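Local coordinates for protein Cry23AA1 (Bacillus thuringiensis, PDB 4RHZ) that binds zinc, forms a binary complex with Cry37Aa1 and probably acts as an aerolysin-type pore-forming insecticidal toxin, at residues W134-K139 with N251-P256; I153-T158 with R226-V231. All coordinates share one frame; numbering follows the deposited sequence.

Interaction 1 of 2, residues W134-K139 with N251-P256; sequences WSDSTK and NGSLAP
Asp136 OD1 is gripped by two hydrogen bonds, from the hydroxyls of Ser227 and Tyr152. The other carboxylate oxygen takes one bond across the segments: Ser253 OG gives its proton to Asp136 OD2 at 2.6 Å, reaching it from above the carboxylate plane, 30° out of it. Three hydroxyls round this buried group would help to stabilise a negative charge on it. The same OD2 lies 2.9 Å from Gly252 C, so the carboxylate presses against the backbone just before the serine. Both side chains set their outer atoms beside the backbone N and anti to the carbonyl carbon, which brings them tip to tip across the gap. Ser253 OG also accepts a hydrogen bond from water 1 at 2.8 Å; this water in turn accepts from Ser135 N and so bridges to the backbone of the facing strand. Trp134 extends the contact with the six-membered part of its indole. Its CZ3 meets Ser253 O edge-on, in the ring plane, at 3.4 Å, and CH2 rests on Ala255 CB at 3.8 Å. The Trp134 side chain lies about 4 Å from that of the zinc ligand His132, and that of Ala255 about 7 Å from the zinc ion. The two strands run roughly antiparallel, at 154°, but with axes 6.6 Å apart they share no backbone bond. Strand 126-142 pairs instead with strand 67-90 and strand 246-254 with strand 211-235; strands 67-90 and 211-235 are themselves neighbours, and the side chains of Trp134 and Thr138 touch strand 211-235.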
loop_
_atom_site.group_PDB
_atom_site.type_symbol
_atom_site.label_atom_id
_atom_site.label_comp_id
_atom_site.label_asym_id
_atom_site.label_seq_id
_atom_site.Cartn_x
_atom_site.Cartn_y
_atom_site.Cartn_z
ATOM N N TRP A 134 -0.959 12.735 -13.921
ATOM C CA TRP A 134 0.481 12.983 -13.754
ATOM C C TRP A 134 1.000 13.586 -15.083
ATOM O O TRP A 134 0.607 13.166 -16.142
ATOM C CB TRP A 134 1.220 11.667 -13.426
ATOM C CG TRP A 134 0.773 11.053 -12.125
ATOM C CD1 TRP A 134 -0.380 10.366 -11.915
ATOM C CD2 TRP A 134 1.457 11.088 -10.858
ATOM N NE1 TRP A 134 -0.471 9.983 -10.591
ATOM C CE2 TRP A 134 0.645 10.404 -9.923
ATOM C CE3 TRP A 134 2.649 11.650 -10.425
ATOM C CZ2 TRP A 134 0.984 10.274 -8.566
ATOM C CZ3 TRP A 134 3.005 11.517 -9.095
ATOM C CH2 TRP A 134 2.155 10.833 -8.170
ATOM N N SER A 135 1.812 14.625 -15.007
ATOM C CA SER A 135 2.473 15.148 -16.199
ATOM C C SER A 135 3.904 15.571 -15.862
ATOM O O SER A 135 4.149 16.261 -14.890
ATOM C CB SER A 135 1.640 16.286 -16.821
ATOM O OG SER A 135 0.390 15.774 -17.289
ATOM N N ASP A 136 4.866 15.125 -16.640
ATOM C CA ASP A 136 6.210 15.421 -16.253
ATOM C C ASP A 136 7.010 15.632 -17.540
ATOM O O ASP A 136 6.683 15.051 -18.603
ATOM C CB ASP A 136 6.777 14.206 -15.474
ATOM C CG ASP A 136 6.227 14.077 -14.020
ATOM O OD1 ASP A 136 5.442 13.111 -13.748
ATOM O OD2 ASP A 136 6.621 14.889 -13.149
ATOM N N SER A 137 8.079 16.415 -17.456
ATOM C CA SER A 137 8.984 16.515 -18.594
ATOM C C SER A 137 10.329 16.957 -18.153
ATOM O O SER A 137 10.502 17.473 -17.046
ATOM C CB SER A 137 8.461 17.432 -19.679
ATOM O OG SER A 137 8.366 18.684 -19.138
ATOM N N THR A 138 11.324 16.654 -18.978
ATOM C CA THR A 138 12.696 16.976 -18.605
ATOM C C THR A 138 13.449 17.097 -19.941
ATOM O O THR A 138 12.960 16.633 -21.003
ATOM C CB THR A 138 13.290 15.931 -17.680
ATOM O OG1 THR A 138 14.493 16.412 -17.067
ATOM C CG2 THR A 138 13.551 14.597 -18.403
ATOM N N LYS A 139 14.602 17.759 -19.879
ATOM C CA LYS A 139 15.326 18.155 -21.060
ATOM C C LYS A 139 16.609 17.375 -20.971
ATOM O O LYS A 139 17.401 17.529 -20.051
ATOM C CB LYS A 139 15.585 19.637 -20.990
ATOM C CG LYS A 139 15.695 20.350 -22.334
ATOM C CD LYS A 139 16.613 21.611 -22.162
ATOM C CE LYS A 139 16.314 22.702 -23.180
ATOM N NZ LYS A 139 16.638 24.080 -22.656
ATOM N N ASN A 251 13.704 12.771 -10.791
ATOM C CA ASN A 251 12.403 12.963 -10.137
ATOM C C ASN A 251 11.435 13.741 -10.974
ATOM O O ASN A 251 11.796 14.810 -11.501
ATOM C CB ASN A 251 12.592 13.635 -8.826
ATOM C CG ASN A 251 13.314 12.759 -7.910
ATOM O OD1 ASN A 251 13.096 11.518 -7.906
ATOM N ND2 ASN A 251 14.192 13.343 -7.134
ATOM N N GLY A 252 10.247 13.157 -11.140
ATOM C CA GLY A 252 9.148 13.802 -11.840
ATOM C C GLY A 252 8.349 14.576 -10.806
ATOM O O GLY A 252 8.782 15.637 -10.419
ATOM N N SER A 253 7.253 14.000 -10.296
ATOM C CA SER A 253 6.340 14.673 -9.355
ATOM C C SER A 253 6.039 13.827 -8.106
ATOM O O SER A 253 6.109 12.600 -8.152
ATOM C CB SER A 253 4.985 14.946 -10.013
ATOM O OG SER A 253 5.059 15.670 -11.208
ATOM N N LEU A 254 5.689 14.479 -7.003
ATOM C CA LEU A 254 5.147 13.774 -5.798
ATOM C C LEU A 254 3.658 13.920 -5.848
ATOM O O LEU A 254 3.178 14.943 -6.304
ATOM C CB LEU A 254 5.576 14.470 -4.527
ATOM C CG LEU A 254 7.041 14.551 -4.175
ATOM C CD1 LEU A 254 7.180 15.262 -2.829
ATOM C CD2 LEU A 254 7.674 13.137 -4.157
ATOM N N ALA A 255 2.900 12.931 -5.387
ATOM C CA ALA A 255 1.430 13.158 -5.170
ATOM C C ALA A 255 1.143 14.318 -4.158
ATOM O O ALA A 255 1.965 14.594 -3.275
ATOM C CB ALA A 255 0.745 11.865 -4.765
ATOM N N PRO A 256 -0.004 15.005 -4.289
ATOM C CA PRO A 256 -0.303 16.156 -3.330
ATOM C C PRO A 256 -0.221 15.790 -1.835
ATOM O O PRO A 256 0.353 16.560 -0.979
ATOM C CB PRO A 256 -1.720 16.601 -3.689
ATOM C CG PRO A 256 -2.073 15.896 -5.032
ATOM C CD PRO A 256 -1.086 14.749 -5.269
HETATM O O HOH W 1 2.376 15.539 -11.999
#

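Interaction 2 of 2, residues I153-T158 with R226-V231; sequences IIQNGT and RSIIQV
Strands 146-179 and 211-235 are antiparallel neighbours in the long, curled sheet of this aerolysin-family toxin, and residues 153-158 and 226-231 are joined through their N-terminal halves by three backbone hydrogen bonds. Ile153 and Ile228 form a hydrogen-bonded pair: Ile153 N gives to Ile228 O at 2.8 Å, and Ile228 N returns the bond to Ile153 O. Both donors lie in the plane of the carbonyl they meet. Ile153 O also receives a CH...O contact from Ser227 CA at 3.2 Å. Ile154 and Ser227 are the adjoining non-hydrogen-bonded pair. Further along, Gln155 N donates a hydrogen bond to Arg226 O at 2.7 Å, almost straight (171° at the hydrogen) and approaching nearly along the C=O axis. Ile153, Gln155, Arg226 and Ile228 share one face. There the two isoleucines touch CB to CB at 3.9 Å, and the CG1 branch of Ile153 runs obliquely across Gln230, whose amide is held by backbone atoms of Cys99 and Lys97 of the Cry37Aa1 chain. Gln155, extended with CG anti to the backbone N, lies alongside Arg226 and points the same way, its CD 3.9 Å from Arg226 CD. Arg226 bends at chi2 and chi3, and its guanidinium is turned 49° from the amide. Water 2 joins the two ends, donating to Gln155 OE1 at 2.8 Å and accepting a weak bond from Arg226 NE, while Gln155 NE2 bonds to Asn51. On the reverse face Ile154 CD1 reaches back to Arg226 O. Long twisted antiparallel strands of this kind form the elongated body of aerolysin-type toxins; here one face also meets the Cry37Aa1 partner.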
loop_
_atom_site.group_PDB
_atom_site.type_symbol
_atom_site.label_atom_id
_atom_site.label_comp_id
_atom_site.label_asym_id
_atom_site.label_seq_id
_atom_site.Cartn_x
_atom_site.Cartn_y
_atom_site.Cartn_z
ATOM N N ILE A 153 8.054 6.136 -15.050
ATOM C CA ILE A 153 7.840 5.190 -13.959
ATOM C C ILE A 153 6.818 5.818 -12.985
ATOM O O ILE A 153 7.010 6.982 -12.566
ATOM C CB ILE A 153 9.119 4.973 -13.069
ATOM C CG1 ILE A 153 10.293 4.184 -13.729
ATOM C CG2 ILE A 153 8.778 4.183 -11.850
ATOM C CD1 ILE A 153 9.987 3.557 -15.013
ATOM N N ILE A 154 5.759 5.074 -12.617
ATOM C CA ILE A 154 4.842 5.518 -11.547
ATOM C C ILE A 154 5.024 4.596 -10.323
ATOM O O ILE A 154 4.970 3.358 -10.447
ATOM C CB ILE A 154 3.392 5.652 -12.072
ATOM C CG1 ILE A 154 2.548 6.614 -11.213
ATOM C CG2 ILE A 154 2.721 4.316 -12.210
ATOM C CD1 ILE A 154 2.481 6.259 -9.786
ATOM N N GLN A 155 5.316 5.192 -9.185
ATOM C CA GLN A 155 5.532 4.464 -7.992
ATOM C C GLN A 155 4.192 4.373 -7.191
ATOM O O GLN A 155 3.724 5.360 -6.650
ATOM C CB GLN A 155 6.633 5.118 -7.171
ATOM C CG GLN A 155 6.965 4.377 -5.962
ATOM C CD GLN A 155 8.175 4.900 -5.277
ATOM O OE1 GLN A 155 8.092 5.470 -4.181
ATOM N NE2 GLN A 155 9.347 4.726 -5.924
ATOM N N ASN A 156 3.636 3.171 -7.144
ATOM C CA ASN A 156 2.385 2.839 -6.468
ATOM C C ASN A 156 2.539 2.371 -5.060
ATOM O O ASN A 156 3.451 1.592 -4.765
ATOM C CB ASN A 156 1.659 1.750 -7.232
ATOM C CG ASN A 156 0.503 2.303 -7.951
ATOM O OD1 ASN A 156 0.643 2.893 -9.070
ATOM N ND2 ASN A 156 -0.700 2.225 -7.286
ATOM N N GLY A 157 1.657 2.858 -4.191
ATOM C CA GLY A 157 1.537 2.331 -2.803
ATOM C C GLY A 157 0.105 1.868 -2.495
ATOM O O GLY A 157 -0.846 2.443 -3.018
ATOM N N THR A 158 -0.019 0.792 -1.721
ATOM C CA THR A 158 -1.325 0.329 -1.242
ATOM C C THR A 158 -1.259 0.083 0.239
ATOM O O THR A 158 -0.214 -0.322 0.790
ATOM C CB THR A 158 -1.742 -0.996 -1.792
ATOM O OG1 THR A 158 -0.747 -1.958 -1.419
ATOM C CG2 THR A 158 -1.926 -0.930 -3.297
ATOM N N ARG A 226 4.486 8.782 -6.548
ATOM C CA ARG A 226 5.428 9.647 -7.260
ATOM C C ARG A 226 5.761 9.086 -8.620
ATOM O O ARG A 226 5.559 7.862 -8.870
ATOM C CB ARG A 226 6.684 9.914 -6.493
ATOM C CG ARG A 226 7.221 8.723 -5.823
ATOM C CD ARG A 226 8.648 8.765 -5.939
ATOM N NE ARG A 226 9.311 8.940 -4.690
ATOM C CZ ARG A 226 10.408 9.696 -4.520
ATOM N NH1 ARG A 226 10.948 10.393 -5.536
ATOM N NH2 ARG A 226 10.960 9.763 -3.310
ATOM N N SER A 227 6.170 10.003 -9.509
ATOM C CA SER A 227 6.554 9.704 -10.880
ATOM C C SER A 227 8.082 9.891 -10.942
ATOM O O SER A 227 8.672 10.685 -10.182
ATOM C CB SER A 227 5.815 10.605 -11.881
ATOM O OG SER A 227 6.207 11.984 -11.672
ATOM N N ILE A 228 8.722 9.080 -11.771
ATOM C CA ILE A 228 10.144 9.148 -11.990
ATOM C C ILE A 228 10.357 9.032 -13.540
ATOM O O ILE A 228 9.593 8.316 -14.244
ATOM C CB ILE A 228 10.825 7.985 -11.274
ATOM C CG1 ILE A 228 10.798 8.196 -9.775
ATOM C CG2 ILE A 228 12.313 7.857 -11.688
ATOM C CD1 ILE A 228 11.160 6.934 -8.981
ATOM N N ILE A 229 11.342 9.764 -14.073
ATOM C CA ILE A 229 11.760 9.601 -15.484
ATOM C C ILE A 229 13.078 8.891 -15.462
ATOM O O ILE A 229 14.050 9.377 -14.876
ATOM C CB ILE A 229 11.871 10.926 -16.191
ATOM C CG1 ILE A 229 10.444 11.500 -16.354
ATOM C CG2 ILE A 229 12.519 10.723 -17.559
ATOM C CD1 ILE A 229 10.399 12.933 -16.752
ATOM N N GLN A 230 13.124 7.703 -16.033
ATOM C CA GLN A 230 14.300 6.910 -15.884
ATOM C C GLN A 230 15.012 6.910 -17.246
ATOM O O GLN A 230 14.445 6.469 -18.262
ATOM C CB GLN A 230 13.870 5.469 -15.487
ATOM C CG GLN A 230 14.928 4.409 -15.612
ATOM C CD GLN A 230 14.360 2.995 -15.580
ATOM O OE1 GLN A 230 13.890 2.549 -14.519
ATOM N NE2 GLN A 230 14.474 2.252 -16.701
ATOM N N VAL A 231 16.251 7.390 -17.270
ATOM C CA VAL A 231 16.923 7.636 -18.579
ATOM C C VAL A 231 18.115 6.751 -18.752
ATOM O O VAL A 231 19.077 6.788 -17.942
ATOM C CB VAL A 231 17.339 9.103 -18.746
ATOM C CG1 VAL A 231 18.028 9.320 -20.158
ATOM C CG2 VAL A 231 16.082 10.041 -18.651
HETATM O O HOH W 2 10.089 6.711 -2.678
#

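From the N terminus, the chain passes residues 134-139 on strand 126-142, turns into strand 146-179 with residues 153-158, and, after strand 182-190, helix 191-197 and strand 203-205, returns along strand 211-235, where residues 226-231 close the loop of interaction 2. It then turns into strand 246-254, and residues 251-256 close the wider loop of interaction 1, so that the second contact lies wholly within the first. Their centres are 9 Å apart. Ser227 is the shared joint: its OG bonds to Asp136 OD1 and Ser253 N, one from each segment of interaction 1. Together the contacts connect strands 126-142 and 146-179 to the neighbouring strands 211-235 and 246-254 of the same sheet.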